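Local coordinates for protein nigritoxine (PDB 5M41) that acts as a bacterial toxin of Vibrio nigripulchritudo against crustaceans and insects, at residues I46-Q51 against K108-I113; Y79-T84 against K167-I172; G98-L103 against E125-N130; D118-N123 against G158-Y163. One frame throughout, in Å; residues are numbered along the deposited sequence.

Interaction 1: residues I46-Q51 against K108-I113; sequences IEVLSQ and KPYTNI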
# COMPACT_ATOMS: atom_id res chain seq x y z
N ILE A 46 -18.68 -35.30 8.51
CA ILE A 46 -18.11 -35.38 9.85
C ILE A 46 -18.83 -34.44 10.82
O ILE A 46 -19.20 -34.85 11.92
CB ILE A 46 -16.60 -35.09 9.87
CG1 ILE A 46 -15.82 -36.28 9.27
CG2 ILE A 46 -16.12 -34.90 11.31
CD1 ILE A 46 -14.42 -35.93 8.75
N GLU A 47 -19.05 -33.19 10.42
CA GLU A 47 -19.76 -32.27 11.28
C GLU A 47 -21.15 -32.81 11.66
O GLU A 47 -21.56 -32.73 12.82
CB GLU A 47 -19.82 -30.87 10.68
CG GLU A 47 -20.63 -29.84 11.47
CD GLU A 47 -20.11 -29.58 12.89
OE1 GLU A 47 -18.96 -29.94 13.23
OE2 GLU A 47 -20.87 -29.00 13.67
N VAL A 48 -21.88 -33.34 10.69
CA VAL A 48 -23.25 -33.77 10.94
C VAL A 48 -23.27 -35.04 11.80
O VAL A 48 -24.08 -35.16 12.72
CB VAL A 48 -24.08 -33.89 9.63
CG1 VAL A 48 -25.46 -34.48 9.88
CG2 VAL A 48 -24.19 -32.52 8.96
N LEU A 49 -22.35 -35.97 11.53
CA LEU A 49 -22.19 -37.12 12.41
C LEU A 49 -21.89 -36.70 13.86
O LEU A 49 -22.47 -37.28 14.77
CB LEU A 49 -21.14 -38.10 11.90
CG LEU A 49 -21.35 -38.71 10.51
CD1 LEU A 49 -20.17 -39.60 10.18
CD2 LEU A 49 -22.65 -39.50 10.43
N SER A 50 -21.02 -35.70 14.08
CA SER A 50 -20.74 -35.21 15.45
C SER A 50 -22.02 -34.73 16.12
O SER A 50 -22.26 -34.99 17.30
CB SER A 50 -19.72 -34.07 15.48
OG SER A 50 -18.52 -34.48 14.86
N GLN A 51 -22.85 -34.02 15.36
CA GLN A 51 -24.10 -33.52 15.90
C GLN A 51 -25.06 -34.67 16.23
O GLN A 51 -25.70 -34.68 17.29
CB GLN A 51 -24.72 -32.47 14.99
CG GLN A 51 -25.94 -31.81 15.60
CD GLN A 51 -26.56 -30.73 14.71
OE1 GLN A 51 -27.63 -30.21 15.01
NE2 GLN A 51 -25.88 -30.41 13.61
N LYS A 108 -32.77 -28.78 9.66
CA LYS A 108 -32.93 -30.24 9.73
C LYS A 108 -31.79 -30.97 9.00
O LYS A 108 -32.04 -31.66 7.98
CB LYS A 108 -34.29 -30.66 9.13
CG LYS A 108 -35.51 -30.20 9.90
CD LYS A 108 -36.19 -31.37 10.62
CE LYS A 108 -35.42 -31.84 11.86
NZ LYS A 108 -35.52 -33.32 12.06
N PRO A 109 -30.54 -30.82 9.51
CA PRO A 109 -29.45 -31.51 8.79
C PRO A 109 -29.60 -33.03 8.86
O PRO A 109 -29.11 -33.73 7.98
CB PRO A 109 -28.17 -31.04 9.51
CG PRO A 109 -28.64 -30.53 10.82
CD PRO A 109 -30.02 -30.00 10.61
N TYR A 110 -30.30 -33.52 9.89
CA TYR A 110 -30.62 -34.96 10.02
C TYR A 110 -32.02 -35.11 10.58
O TYR A 110 -32.45 -34.33 11.43
CB TYR A 110 -29.60 -35.69 10.89
CG TYR A 110 -29.54 -35.18 12.33
CD1 TYR A 110 -30.26 -35.81 13.34
CD2 TYR A 110 -28.77 -34.07 12.66
CE1 TYR A 110 -30.21 -35.34 14.65
CE2 TYR A 110 -28.71 -33.59 13.96
CZ TYR A 110 -29.43 -34.22 14.95
OH TYR A 110 -29.37 -33.72 16.24
N THR A 111 -32.74 -36.10 10.08
CA THR A 111 -34.09 -36.38 10.51
C THR A 111 -34.19 -37.86 10.80
O THR A 111 -33.75 -38.69 10.01
CB THR A 111 -35.09 -36.02 9.40
OG1 THR A 111 -34.79 -34.71 8.93
CG2 THR A 111 -36.56 -36.06 9.93
N ASN A 112 -34.74 -38.19 11.97
CA ASN A 112 -34.99 -39.58 12.30
C ASN A 112 -36.18 -40.11 11.52
O ASN A 112 -37.28 -39.60 11.63
CB ASN A 112 -35.23 -39.73 13.80
CG ASN A 112 -34.00 -39.38 14.60
OD1 ASN A 112 -32.97 -40.04 14.49
ND2 ASN A 112 -34.08 -38.31 15.39
N ILE A 113 -35.93 -41.12 10.69
CA ILE A 113 -37.01 -41.76 9.98
C ILE A 113 -37.28 -43.07 10.73
O ILE A 113 -36.50 -44.02 10.65
CB ILE A 113 -36.65 -42.03 8.51
CG1 ILE A 113 -36.26 -40.73 7.77
CG2 ILE A 113 -37.77 -42.80 7.80
CD1 ILE A 113 -37.35 -39.67 7.68
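This is a helix-on-sheet contact, built by apolar packing without a direct hydrogen bond, between helix 34-54 and the start of strand 110-113, an outermost strand of a five-stranded antiparallel sheet. Q51 and V48 share the helix side almost equally. Q51 CG is anti to the backbone N (chi1 -173°) and the chain runs on extended, so the amide is carried out beside the Y110 ring. The ring meets it edge-on: Q51 CD lies in the ring plane, 3.7 Å from Y110 CE2, and the amide plane stands almost perpendicular to the ring, at 87°. At the tip Q51 NE2 comes to 3.9 Å from P109 CG, the glutamine crossing the proline at about a right angle. One turn back, V48 brings CG2 to 4.3 Å from P109 CB, just before the strand, and CG1 to 4.3 Å from Y110 CD2, in its first residue. Helix and sheet thus meet as two layers, and V48 continues the layer onto V101 and L103 of the neighbouring strand and the loop after it. The Y110 hydroxyl makes a weak hydrogen bond to E55, just beyond the helix, while R209 of helix 206-215 packs on both V48 and P109.

Interaction 2: residues Y79-T84 against K167-I172; sequences YTYGAT and KTPRTI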
# COMPACT_ATOMS: atom_id res chain seq x y z
N TYR A 79 -27.36 -45.46 2.13
CA TYR A 79 -28.12 -45.46 0.89
C TYR A 79 -27.91 -44.13 0.17
O TYR A 79 -27.98 -43.07 0.79
CB TYR A 79 -29.62 -45.64 1.12
CG TYR A 79 -30.02 -46.86 1.95
CD1 TYR A 79 -29.30 -48.04 1.90
CD2 TYR A 79 -31.17 -46.83 2.74
CE1 TYR A 79 -29.67 -49.15 2.65
CE2 TYR A 79 -31.56 -47.93 3.50
CZ TYR A 79 -30.81 -49.09 3.44
OH TYR A 79 -31.17 -50.21 4.17
N THR A 80 -27.71 -44.19 -1.15
CA THR A 80 -27.58 -43.00 -1.95
C THR A 80 -28.86 -42.75 -2.73
O THR A 80 -29.67 -43.66 -2.91
CB THR A 80 -26.39 -43.11 -2.94
OG1 THR A 80 -26.56 -44.27 -3.75
CG2 THR A 80 -25.08 -43.18 -2.17
N TYR A 81 -29.03 -41.51 -3.17
CA TYR A 81 -30.28 -41.05 -3.75
C TYR A 81 -29.93 -40.20 -4.95
O TYR A 81 -28.87 -39.55 -4.97
CB TYR A 81 -30.96 -40.08 -2.78
CG TYR A 81 -31.52 -40.64 -1.50
CD1 TYR A 81 -32.33 -41.78 -1.50
CD2 TYR A 81 -31.34 -39.97 -0.30
CE1 TYR A 81 -32.89 -42.27 -0.32
CE2 TYR A 81 -31.88 -40.45 0.89
CZ TYR A 81 -32.66 -41.59 0.87
OH TYR A 81 -33.22 -42.05 2.02
N GLY A 82 -30.86 -40.11 -5.89
CA GLY A 82 -30.82 -39.04 -6.89
C GLY A 82 -31.22 -37.71 -6.26
O GLY A 82 -32.19 -37.10 -6.68
N ALA A 83 -30.45 -37.24 -5.27
CA ALA A 83 -30.79 -36.02 -4.55
C ALA A 83 -29.50 -35.38 -4.07
O ALA A 83 -28.69 -36.04 -3.44
CB ALA A 83 -31.71 -36.34 -3.36
N THR A 84 -29.31 -34.09 -4.35
CA THR A 84 -28.06 -33.42 -3.98
C THR A 84 -27.98 -33.25 -2.46
O THR A 84 -29.00 -33.01 -1.82
CB THR A 84 -27.98 -32.09 -4.71
OG1 THR A 84 -28.16 -32.32 -6.12
CG2 THR A 84 -26.65 -31.38 -4.45
N LYS A 167 -39.50 -46.15 -3.33
CA LYS A 167 -38.22 -46.35 -4.01
C LYS A 167 -37.28 -47.25 -3.23
O LYS A 167 -37.34 -47.35 -2.00
CB LYS A 167 -37.56 -45.01 -4.36
CG LYS A 167 -38.17 -44.32 -5.57
CD LYS A 167 -37.60 -42.93 -5.74
CE LYS A 167 -38.17 -42.22 -6.96
NZ LYS A 167 -37.70 -42.80 -8.24
N THR A 168 -36.43 -47.94 -3.97
CA THR A 168 -35.43 -48.79 -3.35
C THR A 168 -34.02 -48.26 -3.72
O THR A 168 -33.58 -48.39 -4.87
CB THR A 168 -35.69 -50.26 -3.70
OG1 THR A 168 -34.71 -51.08 -3.04
CG2 THR A 168 -35.66 -50.50 -5.22
N PRO A 169 -33.35 -47.58 -2.77
CA PRO A 169 -32.07 -46.93 -3.08
C PRO A 169 -30.90 -47.93 -3.13
O PRO A 169 -31.01 -49.02 -2.58
CB PRO A 169 -31.88 -45.92 -1.94
CG PRO A 169 -32.72 -46.46 -0.81
CD PRO A 169 -33.85 -47.23 -1.42
N ARG A 170 -29.79 -47.59 -3.78
CA ARG A 170 -28.67 -48.52 -3.69
C ARG A 170 -27.83 -48.26 -2.45
O ARG A 170 -27.85 -47.16 -1.89
CB ARG A 170 -27.87 -48.68 -5.00
CG ARG A 170 -27.00 -47.53 -5.42
CD ARG A 170 -25.55 -47.56 -4.94
NE ARG A 170 -25.06 -46.17 -5.06
CZ ARG A 170 -23.99 -45.76 -5.74
NH1 ARG A 170 -23.15 -46.60 -6.34
NH2 ARG A 170 -23.75 -44.46 -5.78
N THR A 171 -27.13 -49.30 -2.03
CA THR A 171 -26.30 -49.28 -0.83
C THR A 171 -24.83 -49.15 -1.19
O THR A 171 -24.35 -49.81 -2.08
CB THR A 171 -26.53 -50.59 -0.04
OG1 THR A 171 -27.93 -50.73 0.20
CG2 THR A 171 -25.77 -50.59 1.30
N ILE A 172 -24.14 -48.26 -0.50
CA ILE A 172 -22.69 -48.12 -0.64
C ILE A 172 -22.09 -48.19 0.75
O ILE A 172 -22.80 -48.03 1.75
CB ILE A 172 -22.29 -46.75 -1.25
CG1 ILE A 172 -22.75 -45.60 -0.34
CG2 ILE A 172 -22.84 -46.63 -2.66
CD1 ILE A 172 -22.22 -44.21 -0.70
O HOH W 1 -30.22 -45.09 -5.16
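Y79 opens the contact as the non-hydrogen-bonded antiparallel partner of T171, their CA atoms 4.6 Å apart. Its CB rests 3.7 Å from P169 CG, and the ring runs alongside the T171 side chain in the same direction, CE1 lying 3.4 Å from T171 OG1. The tyrosine hydroxyl is bound elsewhere, to the carbonyl of S95. At T80 the backbone takes over: T80 N donates to R170 O over 3.1 Å, approaching nearly along the C=O axis. Strand 77-80 thereby pairs with 170-173, the edge strand that the chain adds to this five-stranded antiparallel sheet after a long excursion. The T80 side chain emerges on the sheet face shared with R170, where I180 of helix 177-191 packs on both. R170 bends at chi2 (91°) so that its guanidinium turns an edge to the threonine; NE donates to T80 OG1 at 2.8 Å, almost perfectly straight at 178° and within the guanidinium plane. I172 CG2 lies against one face of that same guanidinium, and I172 CD1 presses on T80 CG2 at 3.4 Å, tighter than usual for two carbons. T80 O does not bond R170 N directly; water 1 donates to it and accepts from R170 N, bridging the backbones where the strands part. Y81 follows, its ring alongside P169 with Y81 CE1 4.1 Å from P169 CB, and also meeting the ring of F164.

Interaction 3: residues G98-L103 against E125-N130; sequences GILVNL and ESFRQN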
# COMPACT_ATOMS: atom_id res chain seq x y z
N GLY A 98 -33.98 -45.38 10.08
CA GLY A 98 -32.67 -44.79 10.35
C GLY A 98 -32.72 -43.28 10.18
O GLY A 98 -33.70 -42.64 10.59
N ILE A 99 -31.67 -42.70 9.58
CA ILE A 99 -31.50 -41.25 9.58
C ILE A 99 -31.31 -40.71 8.17
O ILE A 99 -30.44 -41.17 7.43
CB ILE A 99 -30.30 -40.85 10.48
CG1 ILE A 99 -30.57 -41.22 11.95
CG2 ILE A 99 -30.00 -39.36 10.33
CD1 ILE A 99 -29.47 -40.80 12.90
N LEU A 100 -32.16 -39.75 7.81
CA LEU A 100 -32.08 -39.03 6.56
C LEU A 100 -31.22 -37.81 6.79
O LEU A 100 -31.51 -37.02 7.68
CB LEU A 100 -33.49 -38.58 6.11
CG LEU A 100 -33.50 -37.64 4.91
CD1 LEU A 100 -33.00 -38.36 3.66
CD2 LEU A 100 -34.91 -37.13 4.69
N VAL A 101 -30.14 -37.67 6.01
CA VAL A 101 -29.26 -36.50 6.11
C VAL A 101 -29.48 -35.56 4.92
O VAL A 101 -29.59 -36.01 3.77
CB VAL A 101 -27.78 -36.94 6.22
CG1 VAL A 101 -26.86 -35.71 6.26
CG2 VAL A 101 -27.57 -37.80 7.49
N ASN A 102 -29.58 -34.25 5.21
CA ASN A 102 -29.56 -33.18 4.22
C ASN A 102 -28.48 -32.20 4.66
O ASN A 102 -28.70 -31.35 5.54
CB ASN A 102 -30.93 -32.47 4.12
CG ASN A 102 -30.95 -31.35 3.06
OD1 ASN A 102 -29.92 -31.04 2.42
ND2 ASN A 102 -32.11 -30.72 2.89
N LEU A 103 -27.32 -32.30 4.04
CA LEU A 103 -26.19 -31.48 4.46
C LEU A 103 -26.43 -29.99 4.24
O LEU A 103 -25.74 -29.16 4.85
CB LEU A 103 -24.90 -31.92 3.77
CG LEU A 103 -24.46 -33.36 3.98
CD1 LEU A 103 -23.31 -33.66 3.03
CD2 LEU A 103 -24.04 -33.62 5.43
N GLU A 125 -38.31 -26.27 1.52
CA GLU A 125 -37.62 -25.88 0.32
C GLU A 125 -36.16 -26.34 0.34
O GLU A 125 -35.58 -26.65 -0.70
CB GLU A 125 -37.75 -24.35 0.15
CG GLU A 125 -37.21 -23.76 -1.16
CD GLU A 125 -37.78 -24.40 -2.42
OE1 GLU A 125 -38.90 -24.95 -2.38
OE2 GLU A 125 -37.11 -24.34 -3.48
N SER A 126 -35.56 -26.42 1.53
CA SER A 126 -34.18 -26.85 1.64
C SER A 126 -33.99 -28.32 1.23
O SER A 126 -32.84 -28.75 1.01
CB SER A 126 -33.62 -26.60 3.04
OG SER A 126 -34.11 -27.54 3.97
N PHE A 127 -35.08 -29.08 1.15
CA PHE A 127 -35.06 -30.45 0.62
C PHE A 127 -35.40 -30.44 -0.87
O PHE A 127 -34.73 -31.08 -1.69
CB PHE A 127 -36.04 -31.36 1.38
CG PHE A 127 -35.53 -31.77 2.74
CD1 PHE A 127 -34.86 -32.98 2.90
CD2 PHE A 127 -35.66 -30.93 3.84
CE1 PHE A 127 -34.37 -33.36 4.15
CE2 PHE A 127 -35.17 -31.30 5.10
CZ PHE A 127 -34.53 -32.52 5.25
N ARG A 128 -36.41 -29.65 -1.21
CA ARG A 128 -36.89 -29.58 -2.55
C ARG A 128 -35.82 -29.08 -3.52
O ARG A 128 -35.78 -29.54 -4.66
CB ARG A 128 -38.10 -28.67 -2.62
CG ARG A 128 -38.89 -28.84 -3.90
CD ARG A 128 -40.20 -28.08 -3.81
NE ARG A 128 -40.68 -27.76 -5.14
CZ ARG A 128 -40.35 -26.66 -5.81
NH1 ARG A 128 -39.56 -25.75 -5.27
NH2 ARG A 128 -40.83 -26.48 -7.04
N GLN A 129 -35.01 -28.12 -3.06
CA GLN A 129 -33.89 -27.51 -3.82
C GLN A 129 -32.85 -28.54 -4.26
O GLN A 129 -32.06 -28.27 -5.15
CB GLN A 129 -33.10 -26.58 -2.89
CG GLN A 129 -33.46 -25.13 -2.95
CD GLN A 129 -32.78 -24.36 -1.82
OE1 GLN A 129 -31.87 -24.86 -1.13
NE2 GLN A 129 -33.23 -23.14 -1.62
N ASN A 130 -32.79 -29.66 -3.56
CA ASN A 130 -31.79 -30.69 -3.83
C ASN A 130 -32.10 -31.54 -5.06
O ASN A 130 -31.29 -32.41 -5.44
CB ASN A 130 -31.59 -31.56 -2.60
CG ASN A 130 -30.81 -30.86 -1.50
OD1 ASN A 130 -29.97 -30.02 -1.78
ND2 ASN A 130 -31.05 -31.23 -0.24
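N102, at the end of strand 98-102, is the tight centre of this buried contact with helix 125-128 and the turn after it. With CG anti to the backbone N (chi1 -179°), its amide reaches S126 and N130 and works from both ends. ND2 donates to S126 O at 2.8 Å with the acceptor in the amide plane, and OD1 accepts from N130 ND2 at 2.9 Å. The two amides meet tip to tip with their planes turned 70° apart. In both bonds the donor stands well above the carbonyl plane of its acceptor. The same ND2 also sits over the centre of one face of the F127 ring, 3.4 Å above its plane, and N102 CB touches F127 CE1 at 3.6 Å. Packing is looser toward the middle of the strand, where L100 meets F127 tip to tip through CD2, 3.8 Å from CE1. On the solvent side of the helix, E125 and R128, which take no part in the contact, form their own salt bridge, R128 NH1 to E125 OE1 at 3.1 Å. N102 OD1 further accepts from N104 N, and N130 OD1 from N85, so both amides are held in orientation by several bonds. One N-H of the buried N102 amide thus goes to S126 O while the other points at the F127 face, whose electrons probably ease its burial.

Interaction 4: residues D118-N123 against G158-Y163; sequences DFNNIN and GWNLGY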
# COMPACT_ATOMS: atom_id res chain seq x y z
N ASP A 118 -42.94 -40.60 8.27
CA ASP A 118 -41.91 -39.58 8.53
C ASP A 118 -41.39 -38.90 7.25
O ASP A 118 -41.09 -37.71 7.27
CB ASP A 118 -40.74 -40.17 9.34
CG ASP A 118 -41.12 -40.49 10.80
OD1 ASP A 118 -42.02 -39.81 11.36
OD2 ASP A 118 -40.48 -41.39 11.41
N PHE A 119 -41.26 -39.66 6.16
CA PHE A 119 -40.94 -39.09 4.83
C PHE A 119 -42.01 -38.11 4.34
O PHE A 119 -41.70 -37.08 3.74
CB PHE A 119 -40.73 -40.21 3.78
CG PHE A 119 -39.37 -40.89 3.87
CD1 PHE A 119 -38.19 -40.16 3.71
CD2 PHE A 119 -39.28 -42.26 4.08
CE1 PHE A 119 -36.95 -40.78 3.79
CE2 PHE A 119 -38.05 -42.90 4.16
CZ PHE A 119 -36.87 -42.15 4.01
N ASN A 120 -43.27 -38.41 4.64
CA ASN A 120 -44.38 -37.59 4.17
C ASN A 120 -44.43 -36.20 4.79
O ASN A 120 -44.93 -35.26 4.17
CB ASN A 120 -45.72 -38.32 4.34
CG ASN A 120 -45.81 -39.55 3.46
OD1 ASN A 120 -46.52 -39.55 2.46
ND2 ASN A 120 -45.06 -40.59 3.81
N ASN A 121 -43.89 -36.08 6.00
CA ASN A 121 -43.85 -34.82 6.74
C ASN A 121 -42.70 -33.88 6.34
O ASN A 121 -42.65 -32.73 6.78
CB ASN A 121 -43.82 -35.11 8.24
CG ASN A 121 -45.14 -35.71 8.75
OD1 ASN A 121 -46.18 -35.65 8.09
ND2 ASN A 121 -45.10 -36.29 9.94
N ILE A 122 -41.79 -34.37 5.50
CA ILE A 122 -40.68 -33.54 5.01
C ILE A 122 -41.08 -32.80 3.75
O ILE A 122 -41.29 -33.41 2.70
CB ILE A 122 -39.38 -34.34 4.79
CG1 ILE A 122 -38.86 -34.81 6.15
CG2 ILE A 122 -38.32 -33.47 4.13
CD1 ILE A 122 -37.96 -36.02 6.08
N ASN A 123 -41.19 -31.48 3.87
CA ASN A 123 -41.66 -30.68 2.74
C ASN A 123 -40.94 -29.35 2.48
O ASN A 123 -41.27 -28.66 1.51
CB ASN A 123 -43.17 -30.45 2.89
CG ASN A 123 -43.53 -29.77 4.18
OD1 ASN A 123 -42.90 -28.78 4.56
ND2 ASN A 123 -44.52 -30.30 4.88
N GLY A 158 -48.00 -28.65 -2.48
CA GLY A 158 -48.21 -29.90 -1.75
C GLY A 158 -47.01 -30.84 -1.79
O GLY A 158 -47.13 -32.02 -1.44
N TRP A 159 -45.85 -30.33 -2.21
CA TRP A 159 -44.63 -31.14 -2.37
C TRP A 159 -44.16 -31.80 -1.08
O TRP A 159 -44.07 -31.14 -0.04
CB TRP A 159 -43.53 -30.28 -3.01
CG TRP A 159 -42.27 -31.06 -3.31
CD1 TRP A 159 -41.89 -31.63 -4.52
CD2 TRP A 159 -41.18 -31.39 -2.37
NE1 TRP A 159 -40.67 -32.27 -4.39
CE2 TRP A 159 -40.20 -32.16 -3.13
CE3 TRP A 159 -40.94 -31.12 -1.03
CZ2 TRP A 159 -39.05 -32.65 -2.56
CZ3 TRP A 159 -39.76 -31.61 -0.46
CH2 TRP A 159 -38.84 -32.35 -1.21
N ASN A 160 -43.84 -33.10 -1.12
CA ASN A 160 -43.20 -33.78 0.02
C ASN A 160 -42.41 -35.05 -0.35
O ASN A 160 -42.51 -35.52 -1.48
CB ASN A 160 -44.20 -34.03 1.18
CG ASN A 160 -45.22 -35.10 0.86
OD1 ASN A 160 -44.89 -36.27 0.68
ND2 ASN A 160 -46.49 -34.70 0.83
N LEU A 161 -41.66 -35.59 0.60
CA LEU A 161 -40.83 -36.78 0.34
C LEU A 161 -41.50 -38.16 0.52
O LEU A 161 -40.81 -39.20 0.50
CB LEU A 161 -39.54 -36.73 1.19
CG LEU A 161 -38.47 -35.66 0.89
CD1 LEU A 161 -37.29 -35.92 1.80
CD2 LEU A 161 -38.02 -35.67 -0.57
N GLY A 162 -42.83 -38.19 0.65
CA GLY A 162 -43.58 -39.44 0.76
C GLY A 162 -43.19 -40.48 -0.27
O GLY A 162 -43.14 -41.68 0.03
N TYR A 163 -42.87 -40.03 -1.48
CA TYR A 163 -42.50 -40.95 -2.57
C TYR A 163 -41.23 -41.78 -2.32
O TYR A 163 -41.02 -42.81 -2.97
CB TYR A 163 -42.44 -40.23 -3.92
CG TYR A 163 -41.26 -39.31 -4.12
CD1 TYR A 163 -40.15 -39.71 -4.88
CD2 TYR A 163 -41.25 -38.02 -3.56
CE1 TYR A 163 -39.07 -38.86 -5.07
CE2 TYR A 163 -40.16 -37.17 -3.75
CZ TYR A 163 -39.08 -37.60 -4.51
OH TYR A 163 -38.02 -36.75 -4.70
O HOH W 2 -46.50 -38.29 -0.73
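The W159 ring turns its edge to the backbone of N123: the carbonyl group lies near the indole plane, with CE3 3.6 Å from N123 O. The F119 ring largely leads away from the partner segment, and it is F119 CB that touches, 3.4 Å from L161 O. Farther along, the edge of the Y163 ring receives N160 O of its own segment. The two segments run close together, and one backbone bond joins them: L161 N donates to I122 O at 3.0 Å, nearly along the C=O axis. N160 CA-H adds a contact to the same oxygen. The N160 side chain folds back on its own chain, with CG in the crowded position between backbone N and carbonyl carbon (chi1 71°), and OD1 accepts from G162 N at 2.8 Å in the plane of its carbonyl. This is an Asx turn, just ahead of the 3-10 segment at 162-163. N160 OD1 also takes a bond from water 2, which reaches N120 OD1 only weakly. The N120 amide lies over G162, its OD1 3.4 Å from CA, where the glycine's lack of a side chain permits so close an approach. On the buried side I122 crosses L161 obliquely, CG2 meeting CD1 at 3.5 Å. I122 and L161 both reach L100 of strand 98-102 and F127 of helix 125-128, I122 and F119 pack on I113 of strand 110-113, and W159 lies against F127 and R128, so the two segments close over the sheet and the short helix together.

Overall arrangement
All four contacts lie in one region far from the chain's centre, around the five-stranded antiparallel sheet ordered 110-113, 98-102, 86-90, 77-80, 170-173. Interactions 1 and 2 involve its two outer strands, interaction 2 pairing 170-173 with 77-80; their centres are about 17 Å apart, without touching. Interaction 3 is close to both, centres about 10 and 12 Å away, joined to the first by strand pairing and to the second by a probable T84 N to N130 O bond. Interaction 4 touches it, centres about 11 Å apart. Along the chain, interactions 3 and 4 fall inside the loop closed by interaction 2, while interactions 1 and 3 interleave, knitting helix, sheet and loops into one compact unit.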